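Local coordinates for Yop proteins translocation protein Q (Yersinia pseudotuberculosis, PDB 3UEP) that is a component of the type III secretion machinery that exports Yop proteins, this chain being the protein's C-terminal FliN-like part, made from an internal translation start, at residues F25-Q30 and G54-L59. Sequence-based numbering, arbitrary orientation.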
ATOM      1  N   PHE A  25       1.868   2.345  -3.453  1.00 33.23           N
ATOM      2  CA  PHE A  25       2.620   1.090  -3.401  1.00 31.64           C
ATOM      3  C   PHE A  25       2.416   0.465  -2.036  1.00 28.81           C
ATOM      4  O   PHE A  25       2.690   1.095  -1.022  1.00 28.67           O
ATOM      5  CB  PHE A  25       4.124   1.335  -3.657  1.00 26.38           C
ATOM      6  CG  PHE A  25       4.411   2.072  -4.963  1.00 29.85           C
ATOM      7  CD1 PHE A  25       4.615   1.370  -6.143  1.00 23.94           C
ATOM      8  CD2 PHE A  25       4.450   3.468  -5.004  1.00 30.32           C
ATOM      9  CE1 PHE A  25       4.857   2.041  -7.346  1.00 31.41           C
ATOM     10  CE2 PHE A  25       4.691   4.155  -6.209  1.00 28.99           C
ATOM     11  CZ  PHE A  25       4.900   3.440  -7.380  1.00 27.40           C
ATOM     12  N   GLU A  26       1.941  -0.775  -2.008  1.00 24.85           N
ATOM     13  CA  GLU A  26       1.598  -1.426  -0.761  1.00 30.44           C
ATOM     14  C   GLU A  26       2.357  -2.723  -0.585  1.00 35.59           C
ATOM     15  O   GLU A  26       2.556  -3.454  -1.548  1.00 32.70           O
ATOM     16  CB  GLU A  26       0.099  -1.736  -0.728  1.00 32.12           C
ATOM     17  CG  GLU A  26      -0.771  -0.541  -0.486  1.00 44.21           C
ATOM     18  CD  GLU A  26      -2.250  -0.903  -0.383  1.00 48.52           C
ATOM     19  OE1 GLU A  26      -2.621  -2.054  -0.710  1.00 50.31           O
ATOM     20  OE2 GLU A  26      -3.039  -0.027   0.032  1.00 49.89           O
ATOM     21  N   VAL A  27       2.744  -3.028   0.653  1.00 34.62           N
ATOM     22  CA  VAL A  27       3.418  -4.289   0.944  1.00 36.05           C
ATOM     23  C   VAL A  27       2.721  -5.042   2.068  1.00 30.27           C
ATOM     24  O   VAL A  27       2.088  -4.445   2.927  1.00 26.26           O
ATOM     25  CB  VAL A  27       4.878  -4.068   1.370  1.00 30.65           C
ATOM     26  CG1 VAL A  27       5.661  -3.494   0.234  1.00 44.93           C
ATOM     27  CG2 VAL A  27       4.926  -3.129   2.567  1.00 29.05           C
ATOM     28  N   GLY A  28       2.850  -6.359   2.059  1.00 62.97           N
ATOM     29  CA  GLY A  28       2.459  -7.134   3.210  1.00 58.09           C
ATOM     30  C   GLY A  28       1.006  -7.535   3.248  1.00 58.42           C
ATOM     31  O   GLY A  28       0.219  -7.183   2.353  1.00 54.16           O
ATOM     32  N   ARG A  29       0.671  -8.283   4.305  1.00 54.21           N
ATOM     33  CA  ARG A  29      -0.641  -8.895   4.486  1.00 56.54           C
ATOM     34  C   ARG A  29      -1.736  -7.869   4.339  1.00 57.69           C
ATOM     35  O   ARG A  29      -1.496  -6.658   4.356  1.00 60.20           O
ATOM     36  CB  ARG A  29      -0.801  -9.412   5.927  1.00 51.06           C
ATOM     37  CG  ARG A  29      -0.822  -8.273   6.966  1.00 53.13           C
ATOM     38  CD  ARG A  29      -0.185  -8.678   8.274  1.00 51.61           C
ATOM     39  NE  ARG A  29      -0.942  -9.757   8.888  1.00 61.53           N
ATOM     40  CZ  ARG A  29      -0.556 -10.428   9.966  1.00 74.37           C
ATOM     41  NH1 ARG A  29       0.596 -10.135  10.562  1.00 76.76           N
ATOM     42  NH2 ARG A  29      -1.327 -11.398  10.445  1.00 83.11           N
ATOM     43  N   GLN A  30      -2.956  -8.360   4.228  1.00 63.81           N
ATOM     44  CA  GLN A  30      -4.082  -7.468   4.063  1.00 66.47           C
ATOM     45  C   GLN A  30      -5.159  -7.781   5.091  1.00 66.71           C
ATOM     46  O   GLN A  30      -6.245  -7.202   5.034  1.00 78.43           O
ATOM     47  CB  GLN A  30      -4.622  -7.549   2.628  1.00 68.61           C
ATOM     48  CG  GLN A  30      -3.557  -7.297   1.525  1.00 47.02           C
ATOM     49  CD  GLN A  30      -4.149  -7.324   0.113  1.00 65.71           C
ATOM     50  OE1 GLN A  30      -4.792  -6.362  -0.324  1.00 64.94           O
ATOM     51  NE2 GLN A  30      -3.943  -8.435  -0.600  1.00 57.48           N
ATOM     52  N   GLY A  54       9.863  -9.092  -1.146  1.00103.01           N
ATOM     53  CA  GLY A  54       8.439  -9.323  -0.995  1.00 96.63           C
ATOM     54  C   GLY A  54       7.490  -8.518  -1.864  1.00 92.39           C
ATOM     55  O   GLY A  54       7.830  -7.470  -2.406  1.00 86.07           O
ATOM     56  N   GLU A  55       6.269  -9.025  -1.949  1.00 43.51           N
ATOM     57  CA  GLU A  55       5.247  -8.493  -2.846  0.58 42.65           C
ATOM     58  C   GLU A  55       4.923  -7.018  -2.600  1.00 35.99           C
ATOM     59  O   GLU A  55       4.647  -6.602  -1.480  1.00 35.38           O
ATOM     60  CB  GLU A  55       3.961  -9.336  -2.752  0.58 45.78           C
ATOM     61  CG  GLU A  55       2.964  -9.117  -3.908  0.58 50.12           C
ATOM     62  CD  GLU A  55       1.715  -9.993  -3.802  0.58 59.38           C
ATOM     63  OE1 GLU A  55       1.806 -11.205  -4.092  0.58 56.18           O
ATOM     64  OE2 GLU A  55       0.639  -9.465  -3.435  0.58 67.26           O
ATOM     65  N   VAL A  56       4.954  -6.232  -3.671  1.00 34.24           N
ATOM     66  CA  VAL A  56       4.438  -4.870  -3.640  1.00 33.83           C
ATOM     67  C   VAL A  56       3.246  -4.852  -4.594  1.00 37.50           C
ATOM     68  O   VAL A  56       3.326  -5.371  -5.711  1.00 38.86           O
ATOM     69  CB  VAL A  56       5.490  -3.844  -4.095  1.00 37.91           C
ATOM     70  CG1 VAL A  56       4.888  -2.443  -4.182  1.00 29.54           C
ATOM     71  CG2 VAL A  56       6.674  -3.855  -3.140  1.00 41.37           C
ATOM     72  N   ARG A  57       2.124  -4.301  -4.155  1.00 34.64           N
ATOM     73  CA  ARG A  57       0.992  -4.129  -5.054  0.50 32.01           C
ATOM     74  C   ARG A  57       0.948  -2.672  -5.493  1.00 35.28           C
ATOM     75  O   ARG A  57       1.064  -1.768  -4.671  1.00 36.79           O
ATOM     76  CB  ARG A  57      -0.320  -4.540  -4.373  0.50 34.53           C
ATOM     77  CG  ARG A  57      -0.427  -6.042  -4.108  0.50 35.54           C
ATOM     78  CD  ARG A  57      -1.522  -6.379  -3.103  0.50 38.72           C
ATOM     79  NE  ARG A  57      -1.413  -5.605  -1.869  0.50 37.05           N
ATOM     80  CZ  ARG A  57      -0.590  -5.893  -0.865  0.50 33.63           C
ATOM     81  NH1 ARG A  57       0.222  -6.943  -0.932  0.50 35.34           N
ATOM     82  NH2 ARG A  57      -0.575  -5.118   0.206  0.50 30.66           N
ATOM     83  N   LEU A  58       0.811  -2.452  -6.798  1.00 33.10           N
ATOM     84  CA  LEU A  58       0.625  -1.105  -7.302  1.00 32.47           C
ATOM     85  C   LEU A  58      -0.856  -0.830  -7.453  1.00 32.58           C
ATOM     86  O   LEU A  58      -1.565  -1.569  -8.127  1.00 36.42           O
ATOM     87  CB  LEU A  58       1.290  -0.914  -8.663  1.00 39.15           C
ATOM     88  CG  LEU A  58       2.795  -0.676  -8.725  1.00 41.83           C
ATOM     89  CD1 LEU A  58       3.560  -1.943  -8.321  1.00 36.09           C
ATOM     90  CD2 LEU A  58       3.152  -0.241 -10.139  1.00 43.17           C
ATOM     91  N   LEU A  59      -1.321   0.243  -6.832  1.00 31.09           N
ATOM     92  CA  LEU A  59      -2.697   0.646  -6.988  1.00 25.30           C
ATOM     93  C   LEU A  59      -2.718   1.958  -7.776  1.00 42.78           C
ATOM     94  O   LEU A  59      -1.867   2.821  -7.575  1.00 45.75           O
ATOM     95  CB  LEU A  59      -3.367   0.803  -5.621  1.00 26.50           C
ATOM     96  CG  LEU A  59      -3.308  -0.407  -4.675  1.00 34.30           C
ATOM     97  CD1 LEU A  59      -3.746   0.007  -3.288  1.00 35.96           C
ATOM     98  CD2 LEU A  59      -4.168  -1.546  -5.173  1.00 38.64           C
TER
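Arg57 and Glu26 face each other as a hydrogen-bonded pair of two antiparallel strands, and their side chains rise from the same side of the sheet. Glu26 N gives a bond of 3.0 Å to Arg57 O, and Arg57 N returns one of 2.8 Å to Glu26 O. Above this pair the arginine chain bends at chi3 (-52°), setting NE beside the Gln30 amide. That amide stacks on one face of the guanidinium, its plane tilted by just 13°, with CD 3.8 Å from Arg57 NE, while Glu26 O lies over the opposite face, toward the rim. Further along, the carbonyl O of Gly28 takes two weak bonds, from Arg57 NH2 at 3.1 Å and from NH1. Carboxylates approach at the guanidinium edge, Glu26 OE1 by a long salt bridge to NH2 and Glu55 OE2 to NH1; this holds for the conformer described, since Arg57 and Glu55 each have a second one. Strands 20-27 and 55-60 are neighbours in the four-stranded antiparallel sheet of this FliN C-terminal-type domain; 20-27 is outermost within the chain, but Phe25 to Val27 also pair with a strand of the second subunit, carrying the sheet across the dimer interface. The extended Glu26 chain (chi2 -177°) also brings its carboxylate against Leu59, whose CD1 touches Glu26 CD at 3.4 Å; Leu59 of the second subunit packs on Glu26 too. On the other side of the sheet the contact is apolar: Leu58 CG meets Phe25 CE1 at 3.7 Å, Val56 CG1 lies at the edge of that ring, and Val56 CG2 touches Val27 CG1 at 3.5 Å, with Val79 of strand 76-84 packing against Phe25 and Val56.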